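Local coordinates for protein actibind (Aspergillus niger, PDB 3D3Z) that cleaves RNA as a T2-family ribonuclease, probably without strict base specificity but with a preference for adenylic acid, at residues A[161-175]-A[223-237]. Numbering follows the deposited sequence.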
ATOM      1  N   ILE A 161     -19.765  -9.125  -5.307  1.00 30.84           N
ATOM      2  CA  ILE A 161     -19.077  -9.726  -4.156  1.00 29.74           C
ATOM      3  C   ILE A 161     -19.113  -8.715  -2.979  1.00 30.22           C
ATOM      4  O   ILE A 161     -18.388  -7.715  -2.963  1.00 29.74           O
ATOM      5  CB  ILE A 161     -17.624 -10.115  -4.517  1.00 29.69           C
ATOM      6  CG1 ILE A 161     -17.596 -11.159  -5.656  1.00 29.22           C
ATOM      7  CG2 ILE A 161     -16.899 -10.645  -3.311  1.00 29.39           C
ATOM      8  CD1 ILE A 161     -16.312 -11.234  -6.408  1.00 28.23           C
ATOM      9  N   THR A 162     -20.026  -8.943  -2.041  1.00 30.51           N
ATOM     10  CA  THR A 162     -20.198  -8.064  -0.896  1.00 30.19           C
ATOM     11  C   THR A 162     -20.114  -8.873   0.407  1.00 30.47           C
ATOM     12  O   THR A 162     -20.342 -10.107   0.435  1.00 28.89           O
ATOM     13  CB  THR A 162     -21.519  -7.273  -0.998  1.00 30.65           C
ATOM     14  OG1 THR A 162     -22.631  -8.175  -0.982  1.00 33.41           O
ATOM     15  CG2 THR A 162     -21.553  -6.447  -2.271  1.00 30.28           C
ATOM     16  N   PRO A 163     -19.712  -8.211   1.509  1.00 29.82           N
ATOM     17  CA  PRO A 163     -19.627  -8.986   2.729  1.00 30.36           C
ATOM     18  C   PRO A 163     -20.959  -9.650   3.099  1.00 30.69           C
ATOM     19  O   PRO A 163     -22.018  -9.062   2.908  1.00 30.11           O
ATOM     20  CB  PRO A 163     -19.209  -7.935   3.788  1.00 29.97           C
ATOM     21  CG  PRO A 163     -18.510  -6.862   3.004  1.00 29.45           C
ATOM     22  CD  PRO A 163     -19.283  -6.804   1.704  1.00 29.42           C
ATOM     23  N   SER A 164     -20.879 -10.874   3.617  0.60 31.08           N
ATOM     24  CA  SER A 164     -22.075 -11.698   3.934  0.60 31.70           C
ATOM     25  C   SER A 164     -21.807 -12.682   5.075  0.60 31.73           C
ATOM     26  O   SER A 164     -20.741 -13.300   5.134  0.60 30.90           O
ATOM     27  CB  SER A 164     -22.540 -12.469   2.678  0.60 31.49           C
ATOM     28  OG  SER A 164     -23.654 -13.317   2.940  0.60 30.04           O
ATOM     29  N   GLU A 165     -22.786 -12.840   5.963  1.00 32.95           N
ATOM     30  CA  GLU A 165     -22.711 -13.862   7.000  1.00 34.48           C
ATOM     31  C   GLU A 165     -22.807 -15.268   6.390  1.00 35.79           C
ATOM     32  O   GLU A 165     -22.203 -16.204   6.916  1.00 37.09           O
ATOM     33  CB  GLU A 165     -23.845 -13.687   8.016  1.00 35.67           C
ATOM     34  CG  GLU A 165     -23.982 -12.298   8.658  1.00 38.02           C
ATOM     35  CD  GLU A 165     -22.794 -11.898   9.540  1.00 42.29           C
ATOM     36  OE1 GLU A 165     -21.852 -12.716   9.729  1.00 42.32           O
ATOM     37  OE2 GLU A 165     -22.806 -10.734  10.036  1.00 44.20           O
ATOM     38  N   ASP A 166     -23.500 -15.405   5.261  0.80 36.45           N
ATOM     39  CA  ASP A 166     -23.828 -16.732   4.698  0.80 36.97           C
ATOM     40  C   ASP A 166     -23.188 -17.042   3.356  0.80 36.91           C
ATOM     41  O   ASP A 166     -22.772 -18.172   3.110  0.80 37.22           O
ATOM     42  CB  ASP A 166     -25.349 -16.854   4.571  0.80 37.71           C
ATOM     43  CG  ASP A 166     -26.049 -16.487   5.850  0.80 40.79           C
ATOM     44  OD1 ASP A 166     -25.781 -17.166   6.877  0.80 44.69           O
ATOM     45  OD2 ASP A 166     -26.820 -15.492   5.847  0.80 45.27           O
ATOM     46  N   ALA A 167     -23.137 -16.054   2.469  1.00 36.44           N
ATOM     47  CA  ALA A 167     -22.545 -16.256   1.151  1.00 35.47           C
ATOM     48  C   ALA A 167     -21.064 -16.583   1.248  1.00 35.10           C
ATOM     49  O   ALA A 167     -20.384 -16.188   2.204  1.00 35.10           O
ATOM     50  CB  ALA A 167     -22.788 -15.030   0.279  1.00 35.71           C
ATOM     51  N   THR A 168     -20.589 -17.383   0.309  1.00 33.89           N
ATOM     52  CA  THR A 168     -19.165 -17.638   0.171  1.00 33.92           C
ATOM     53  C   THR A 168     -18.797 -17.413  -1.265  1.00 32.41           C
ATOM     54  O   THR A 168     -19.665 -17.334  -2.137  1.00 33.14           O
ATOM     55  CB  THR A 168     -18.704 -19.056   0.607  1.00 34.29           C
ATOM     56  OG1 THR A 168     -19.260 -20.046  -0.278  1.00 35.41           O
ATOM     57  CG2 THR A 168     -19.058 -19.345   2.069  1.00 33.83           C
ATOM     58  N   TYR A 169     -17.506 -17.301  -1.522  1.00 30.95           N
ATOM     59  CA  TYR A 169     -17.049 -16.786  -2.800  1.00 29.75           C
ATOM     60  C   TYR A 169     -15.901 -17.585  -3.351  1.00 29.74           C
ATOM     61  O   TYR A 169     -15.188 -18.294  -2.621  1.00 29.45           O
ATOM     62  CB  TYR A 169     -16.675 -15.278  -2.693  1.00 29.06           C
ATOM     63  CG  TYR A 169     -17.815 -14.367  -2.321  1.00 27.34           C
ATOM     64  CD1 TYR A 169     -18.759 -13.990  -3.259  1.00 27.25           C
ATOM     65  CD2 TYR A 169     -17.952 -13.869  -1.009  1.00 28.18           C
ATOM     66  CE1 TYR A 169     -19.810 -13.171  -2.912  1.00 28.15           C
ATOM     67  CE2 TYR A 169     -19.008 -13.041  -0.657  1.00 26.67           C
ATOM     68  CZ  TYR A 169     -19.923 -12.694  -1.615  1.00 27.09           C
ATOM     69  OH  TYR A 169     -20.965 -11.855  -1.302  1.00 25.67           O
ATOM     70  N   LYS A 170     -15.754 -17.465  -4.668  1.00 30.13           N
ATOM     71  CA  LYS A 170     -14.692 -18.136  -5.422  1.00 30.87           C
ATOM     72  C   LYS A 170     -13.480 -17.224  -5.625  1.00 30.17           C
ATOM     73  O   LYS A 170     -13.624 -16.072  -5.964  1.00 31.78           O
ATOM     74  CB  LYS A 170     -15.239 -18.652  -6.779  1.00 31.51           C
ATOM     75  CG  LYS A 170     -16.159 -19.915  -6.611  1.00 32.80           C
ATOM     76  CD  LYS A 170     -17.338 -19.955  -7.608  1.00 33.85           C
ATOM     77  CE  LYS A 170     -18.678 -20.515  -7.005  1.00 34.65           C
ATOM     78  NZ  LYS A 170     -19.860 -20.385  -8.005  1.00 34.61           N
ATOM     79  N   LEU A 171     -12.287 -17.770  -5.474  1.00 29.48           N
ATOM     80  CA  LEU A 171     -11.075 -16.988  -5.606  1.00 29.61           C
ATOM     81  C   LEU A 171     -10.971 -16.277  -6.934  1.00 30.06           C
ATOM     82  O   LEU A 171     -10.556 -15.113  -6.992  1.00 28.38           O
ATOM     83  CB  LEU A 171      -9.845 -17.853  -5.391  1.00 28.85           C
ATOM     84  CG  LEU A 171      -8.493 -17.172  -5.397  1.00 28.29           C
ATOM     85  CD1 LEU A 171      -8.421 -15.962  -4.391  1.00 26.66           C
ATOM     86  CD2 LEU A 171      -7.413 -18.195  -5.096  1.00 28.40           C
ATOM     87  N   SER A 172     -11.306 -16.994  -8.010  1.00 29.93           N
ATOM     88  CA  SER A 172     -11.137 -16.471  -9.347  1.00 29.84           C
ATOM     89  C   SER A 172     -12.060 -15.285  -9.565  1.00 29.31           C
ATOM     90  O   SER A 172     -11.708 -14.396 -10.314  1.00 30.49           O
ATOM     91  CB  SER A 172     -11.383 -17.582 -10.413  1.00 29.85           C
ATOM     92  OG  SER A 172     -12.773 -17.684 -10.683  1.00 29.79           O
ATOM     93  N   ASP A 173     -13.246 -15.288  -8.955  1.00 29.32           N
ATOM     94  CA  ASP A 173     -14.173 -14.175  -9.069  1.00 29.79           C
ATOM     95  C   ASP A 173     -13.623 -12.907  -8.360  1.00 30.19           C
ATOM     96  O   ASP A 173     -13.748 -11.787  -8.896  1.00 29.76           O
ATOM     97  CB  ASP A 173     -15.551 -14.541  -8.486  1.00 30.64           C
ATOM     98  CG  ASP A 173     -16.393 -15.461  -9.445  1.00 31.22           C
ATOM     99  OD1 ASP A 173     -15.990 -15.620 -10.607  1.00 31.94           O
ATOM    100  OD2 ASP A 173     -17.439 -15.979  -9.023  1.00 30.82           O
ATOM    101  N   ILE A 174     -13.054 -13.125  -7.170  1.00 30.40           N
ATOM    102  CA  ILE A 174     -12.407 -12.071  -6.343  1.00 30.33           C
ATOM    103  C   ILE A 174     -11.259 -11.466  -7.155  1.00 30.47           C
ATOM    104  O   ILE A 174     -11.177 -10.249  -7.327  1.00 31.18           O
ATOM    105  CB  ILE A 174     -11.875 -12.646  -4.989  1.00 30.21           C
ATOM    106  CG1 ILE A 174     -13.041 -13.045  -4.072  1.00 29.33           C
ATOM    107  CG2 ILE A 174     -10.920 -11.626  -4.257  1.00 29.35           C
ATOM    108  CD1 ILE A 174     -12.651 -13.992  -2.968  1.00 29.20           C
ATOM    109  N   GLU A 175     -10.378 -12.330  -7.639  1.00 30.61           N
ATOM    110  CA  GLU A 175      -9.264 -11.945  -8.487  1.00 30.51           C
ATOM    111  C   GLU A 175      -9.626 -11.167  -9.747  1.00 30.92           C
ATOM    112  O   GLU A 175      -8.927 -10.196 -10.112  1.00 30.66           O
ATOM    113  CB  GLU A 175      -8.472 -13.182  -8.883  1.00 30.97           C
ATOM    114  CG  GLU A 175      -7.668 -13.760  -7.740  1.00 30.66           C
ATOM    115  CD  GLU A 175      -6.955 -15.024  -8.106  1.00 30.75           C
ATOM    116  OE1 GLU A 175      -7.442 -15.719  -9.022  1.00 35.16           O
ATOM    117  OE2 GLU A 175      -5.921 -15.328  -7.469  1.00 28.31           O
ATOM    118  N   SER A 223      -1.844 -16.169  -4.014  1.00 32.20           N
ATOM    119  CA  SER A 223      -2.884 -16.270  -3.018  1.00 31.02           C
ATOM    120  C   SER A 223      -2.616 -17.424  -2.080  1.00 30.49           C
ATOM    121  O   SER A 223      -1.990 -18.435  -2.450  1.00 29.77           O
ATOM    122  CB  SER A 223      -4.258 -16.448  -3.637  1.00 30.18           C
ATOM    123  OG  SER A 223      -5.229 -16.493  -2.617  1.00 26.23           O
ATOM    124  N   ASN A 224      -3.082 -17.266  -0.855  1.00 30.04           N
ATOM    125  CA  ASN A 224      -3.053 -18.357   0.089  1.00 29.64           C
ATOM    126  C   ASN A 224      -4.459 -18.821   0.414  1.00 29.61           C
ATOM    127  O   ASN A 224      -4.666 -19.501   1.429  1.00 30.36           O
ATOM    128  CB  ASN A 224      -2.301 -17.934   1.346  1.00 29.29           C
ATOM    129  CG  ASN A 224      -3.061 -16.901   2.167  1.00 27.49           C
ATOM    130  OD1 ASN A 224      -4.077 -16.376   1.745  1.00 23.97           O
ATOM    131  ND2 ASN A 224      -2.572 -16.632   3.348  1.00 25.49           N
ATOM    132  N   CYS A 225      -5.434 -18.423  -0.401  1.00 29.29           N
ATOM    133  CA  CYS A 225      -6.795 -18.825  -0.214  1.00 30.02           C
ATOM    134  C   CYS A 225      -7.057 -20.145  -0.947  1.00 31.11           C
ATOM    135  O   CYS A 225      -6.322 -20.518  -1.885  1.00 31.31           O
ATOM    136  CB  CYS A 225      -7.763 -17.802  -0.782  1.00 29.62           C
ATOM    137  SG  CYS A 225      -7.598 -16.122  -0.046  1.00 27.15           S
ATOM    138  N   LYS A 226      -8.111 -20.812  -0.502  1.00 32.92           N
ATOM    139  CA  LYS A 226      -8.699 -21.929  -1.226  1.00 33.83           C
ATOM    140  C   LYS A 226      -9.461 -21.386  -2.421  1.00 34.58           C
ATOM    141  O   LYS A 226      -9.883 -20.199  -2.451  1.00 33.95           O
ATOM    142  CB  LYS A 226      -9.658 -22.719  -0.329  1.00 35.30           C
ATOM    143  CG  LYS A 226      -9.022 -23.317   0.931  1.00 38.85           C
ATOM    144  CD  LYS A 226      -7.875 -24.294   0.622  1.00 41.96           C
ATOM    145  CE  LYS A 226      -7.188 -24.767   1.922  1.00 42.67           C
ATOM    146  NZ  LYS A 226      -6.674 -26.200   1.883  1.00 43.97           N
ATOM    147  N   ASP A 227      -9.677 -22.259  -3.402  1.00 33.97           N
ATOM    148  CA  ASP A 227     -10.272 -21.827  -4.642  1.00 33.51           C
ATOM    149  C   ASP A 227     -11.706 -21.435  -4.450  1.00 32.03           C
ATOM    150  O   ASP A 227     -12.273 -20.736  -5.302  1.00 32.84           O
ATOM    151  CB  ASP A 227     -10.117 -22.908  -5.718  1.00 34.74           C
ATOM    152  CG  ASP A 227      -8.686 -23.196  -6.009  1.00 38.47           C
ATOM    153  OD1 ASP A 227      -7.926 -22.230  -6.259  1.00 46.11           O
ATOM    154  OD2 ASP A 227      -8.294 -24.377  -5.970  1.00 47.02           O
ATOM    155  N   SER A 228     -12.291 -21.885  -3.343  1.00 31.38           N
ATOM    156  CA  SER A 228     -13.676 -21.581  -3.015  1.00 30.87           C
ATOM    157  C   SER A 228     -14.001 -21.702  -1.510  1.00 29.02           C
ATOM    158  O   SER A 228     -13.180 -22.114  -0.693  1.00 29.68           O
ATOM    159  CB  SER A 228     -14.627 -22.483  -3.845  1.00 32.19           C
ATOM    160  OG  SER A 228     -14.495 -23.835  -3.432  1.00 34.07           O
ATOM    161  N   GLY A 229     -15.229 -21.344  -1.183  1.00 27.40           N
ATOM    162  CA  GLY A 229     -15.745 -21.346   0.166  1.00 28.09           C
ATOM    163  C   GLY A 229     -15.317 -20.093   0.921  1.00 27.12           C
ATOM    164  O   GLY A 229     -15.492 -20.036   2.139  1.00 27.02           O
ATOM    165  N   ILE A 230     -14.769 -19.096   0.198  1.00 26.04           N
ATOM    166  CA  ILE A 230     -14.149 -17.894   0.853  1.00 25.73           C
ATOM    167  C   ILE A 230     -15.203 -17.020   1.506  1.00 24.63           C
ATOM    168  O   ILE A 230     -16.203 -16.614   0.888  1.00 25.30           O
ATOM    169  CB  ILE A 230     -13.278 -17.049  -0.115  1.00 25.76           C
ATOM    170  CG1 ILE A 230     -12.046 -17.843  -0.561  1.00 22.23           C
ATOM    171  CG2 ILE A 230     -12.768 -15.745   0.569  1.00 24.55           C
ATOM    172  CD1 ILE A 230     -11.385 -17.307  -1.904  1.00 24.36           C
ATOM    173  N   LYS A 231     -14.988 -16.736   2.780  1.00 25.11           N
ATOM    174  CA  LYS A 231     -15.888 -15.866   3.488  1.00 25.39           C
ATOM    175  C   LYS A 231     -15.425 -14.415   3.359  1.00 24.10           C
ATOM    176  O   LYS A 231     -14.238 -14.141   3.334  1.00 24.18           O
ATOM    177  CB  LYS A 231     -15.957 -16.217   4.966  1.00 25.20           C
ATOM    178  CG  LYS A 231     -16.245 -17.684   5.223  1.00 27.90           C
ATOM    179  CD  LYS A 231     -16.405 -17.975   6.696  1.00 30.51           C
ATOM    180  CE  LYS A 231     -15.066 -18.016   7.428  1.00 34.63           C
ATOM    181  NZ  LYS A 231     -15.288 -17.523   8.860  1.00 35.89           N
ATOM    182  N   TYR A 232     -16.400 -13.527   3.265  1.00 24.22           N
ATOM    183  CA  TYR A 232     -16.194 -12.079   3.265  1.00 24.27           C
ATOM    184  C   TYR A 232     -16.964 -11.522   4.462  1.00 23.11           C
ATOM    185  O   TYR A 232     -18.126 -11.133   4.340  1.00 24.03           O
ATOM    186  CB  TYR A 232     -16.681 -11.513   1.947  1.00 23.74           C
ATOM    187  CG  TYR A 232     -16.275 -10.097   1.559  1.00 22.64           C
ATOM    188  CD1 TYR A 232     -15.409  -9.310   2.334  1.00 25.07           C
ATOM    189  CD2 TYR A 232     -16.733  -9.565   0.351  1.00 21.07           C
ATOM    190  CE1 TYR A 232     -15.051  -8.023   1.908  1.00 22.63           C
ATOM    191  CE2 TYR A 232     -16.373  -8.302  -0.076  1.00 22.53           C
ATOM    192  CZ  TYR A 232     -15.532  -7.533   0.711  1.00 22.67           C
ATOM    193  OH  TYR A 232     -15.209  -6.264   0.263  1.00 21.21           O
ATOM    194  N   PRO A 233     -16.370 -11.604   5.658  1.00 22.75           N
ATOM    195  CA  PRO A 233     -17.160 -11.275   6.856  1.00 23.53           C
ATOM    196  C   PRO A 233     -17.578  -9.805   6.942  1.00 24.70           C
ATOM    197  O   PRO A 233     -16.766  -8.924   6.602  1.00 23.70           O
ATOM    198  CB  PRO A 233     -16.251 -11.696   8.013  1.00 23.09           C
ATOM    199  CG  PRO A 233     -15.194 -12.560   7.410  1.00 23.12           C
ATOM    200  CD  PRO A 233     -15.022 -12.098   6.016  1.00 23.48           C
ATOM    201  N   PRO A 234     -18.856  -9.543   7.305  1.00 24.08           N
ATOM    202  CA  PRO A 234     -19.318  -8.183   7.483  1.00 23.97           C
ATOM    203  C   PRO A 234     -18.619  -7.520   8.677  1.00 23.91           C
ATOM    204  O   PRO A 234     -18.367  -8.169   9.680  1.00 23.12           O
ATOM    205  CB  PRO A 234     -20.841  -8.348   7.733  1.00 24.25           C
ATOM    206  CG  PRO A 234     -21.180  -9.698   7.233  1.00 24.23           C
ATOM    207  CD  PRO A 234     -19.958 -10.515   7.533  1.00 24.46           C
ATOM    208  N   LYS A 235     -18.234  -6.249   8.512  1.00 23.11           N
ATOM    209  CA  LYS A 235     -17.695  -5.480   9.636  1.00 22.00           C
ATOM    210  C   LYS A 235     -18.815  -5.122  10.607  1.00 21.94           C
ATOM    211  O   LYS A 235     -19.945  -4.941  10.174  1.00 23.17           O
ATOM    212  CB  LYS A 235     -16.960  -4.229   9.147  1.00 20.74           C
ATOM    213  CG  LYS A 235     -15.757  -4.508   8.292  1.00 19.67           C
ATOM    214  CD  LYS A 235     -15.014  -3.196   8.032  1.00 19.80           C
ATOM    215  CE  LYS A 235     -13.681  -3.387   7.420  1.00 18.12           C
ATOM    216  NZ  LYS A 235     -13.092  -2.082   7.025  1.00 14.99           N
ATOM    217  N   TYR A 236     -18.484  -5.015  11.891  1.00 22.54           N
ATOM    218  CA  TYR A 236     -19.407  -4.522  12.937  1.00 25.34           C
ATOM    219  C   TYR A 236     -20.651  -5.433  12.967  1.00 26.72           C
ATOM    220  O   TYR A 236     -21.746  -4.978  13.155  1.00 25.54           O
ATOM    221  CB  TYR A 236     -19.783  -3.031  12.694  1.00 22.77           C
ATOM    222  CG  TYR A 236     -18.547  -2.123  12.511  1.00 21.19           C
ATOM    223  CD1 TYR A 236     -17.645  -1.905  13.546  1.00 21.41           C
ATOM    224  CD2 TYR A 236     -18.291  -1.483  11.281  1.00 20.90           C
ATOM    225  CE1 TYR A 236     -16.493  -1.126  13.335  1.00 19.10           C
ATOM    226  CE2 TYR A 236     -17.159  -0.701  11.070  1.00 18.60           C
ATOM    227  CZ  TYR A 236     -16.254  -0.532  12.093  1.00 17.26           C
ATOM    228  OH  TYR A 236     -15.165   0.268  11.937  1.00 18.29           O
ATOM    229  N   SER A 237     -20.440  -6.734  12.802  0.50 29.02           N
ATOM    230  CA  SER A 237     -21.540  -7.663  12.472  0.50 30.82           C
ATOM    231  C   SER A 237     -22.571  -7.908  13.575  0.50 33.20           C
ATOM    232  O   SER A 237     -23.791  -7.846  13.320  0.50 34.39           O
ATOM    233  CB  SER A 237     -20.996  -9.012  12.027  0.50 31.03           C
ATOM    234  OG  SER A 237     -22.037  -9.976  12.040  0.50 29.88           O
TER
HETATM  235  O   HOH W   1     -17.462  -5.500  -1.419  1.00 22.70           O
HETATM  236  O   HOH W   2     -19.216 -13.966   3.237  1.00 29.71           O
HETATM  237  O   HOH W   3     -20.057 -12.059  11.665  1.00 63.09           O
HETATM  238  O   HOH W   4     -18.082 -20.565  -2.616  1.00 37.61           O
HETATM  239  O   HOH W   5     -11.706 -20.043  -8.065  1.00 38.94           O
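Y169 and I230 pair their backbones both ways, Y169 N to I230 O (2.8 Å) and I230 N to Y169 O (3.0 Å), as a single antiparallel bridge whose G1 beta bulge sets G229 and I230 opposite Y169. It shows how an irregular C-terminal tail can be held on an RNase T2 fold, away from the ligand pocket. Two further backbone hydrogen bonds flank it, from S164 N to Y232 O (2.9 Å) and, at the start of helix 171-179, from L171 N to D227 O (3.0 Å). The Y232 side chain runs alongside P163, whose CG sits over the ring face in a CH-pi contact, 3.8 Å from the centroid. CG anti to the backbone N (chi1 -165°) lays the ring along the P163 ring; the Y232 hydroxyl is hydrogen-bonded to W48 NE1. Y169 crosses Y232 aslant, CE2 against CB, its far end held by a hydrogen bond from OH to T162 O. From the bridge itself, I230 meets I174 tip to tip, CD1 to CD1 (3.7 Å), backed by L196 of strand 195-206. Both L171 methyls pack against S223 OG, which is hydrogen-bonded to V189 O. Water bridges I161 O and Y232 OH, 2.9 Å from each.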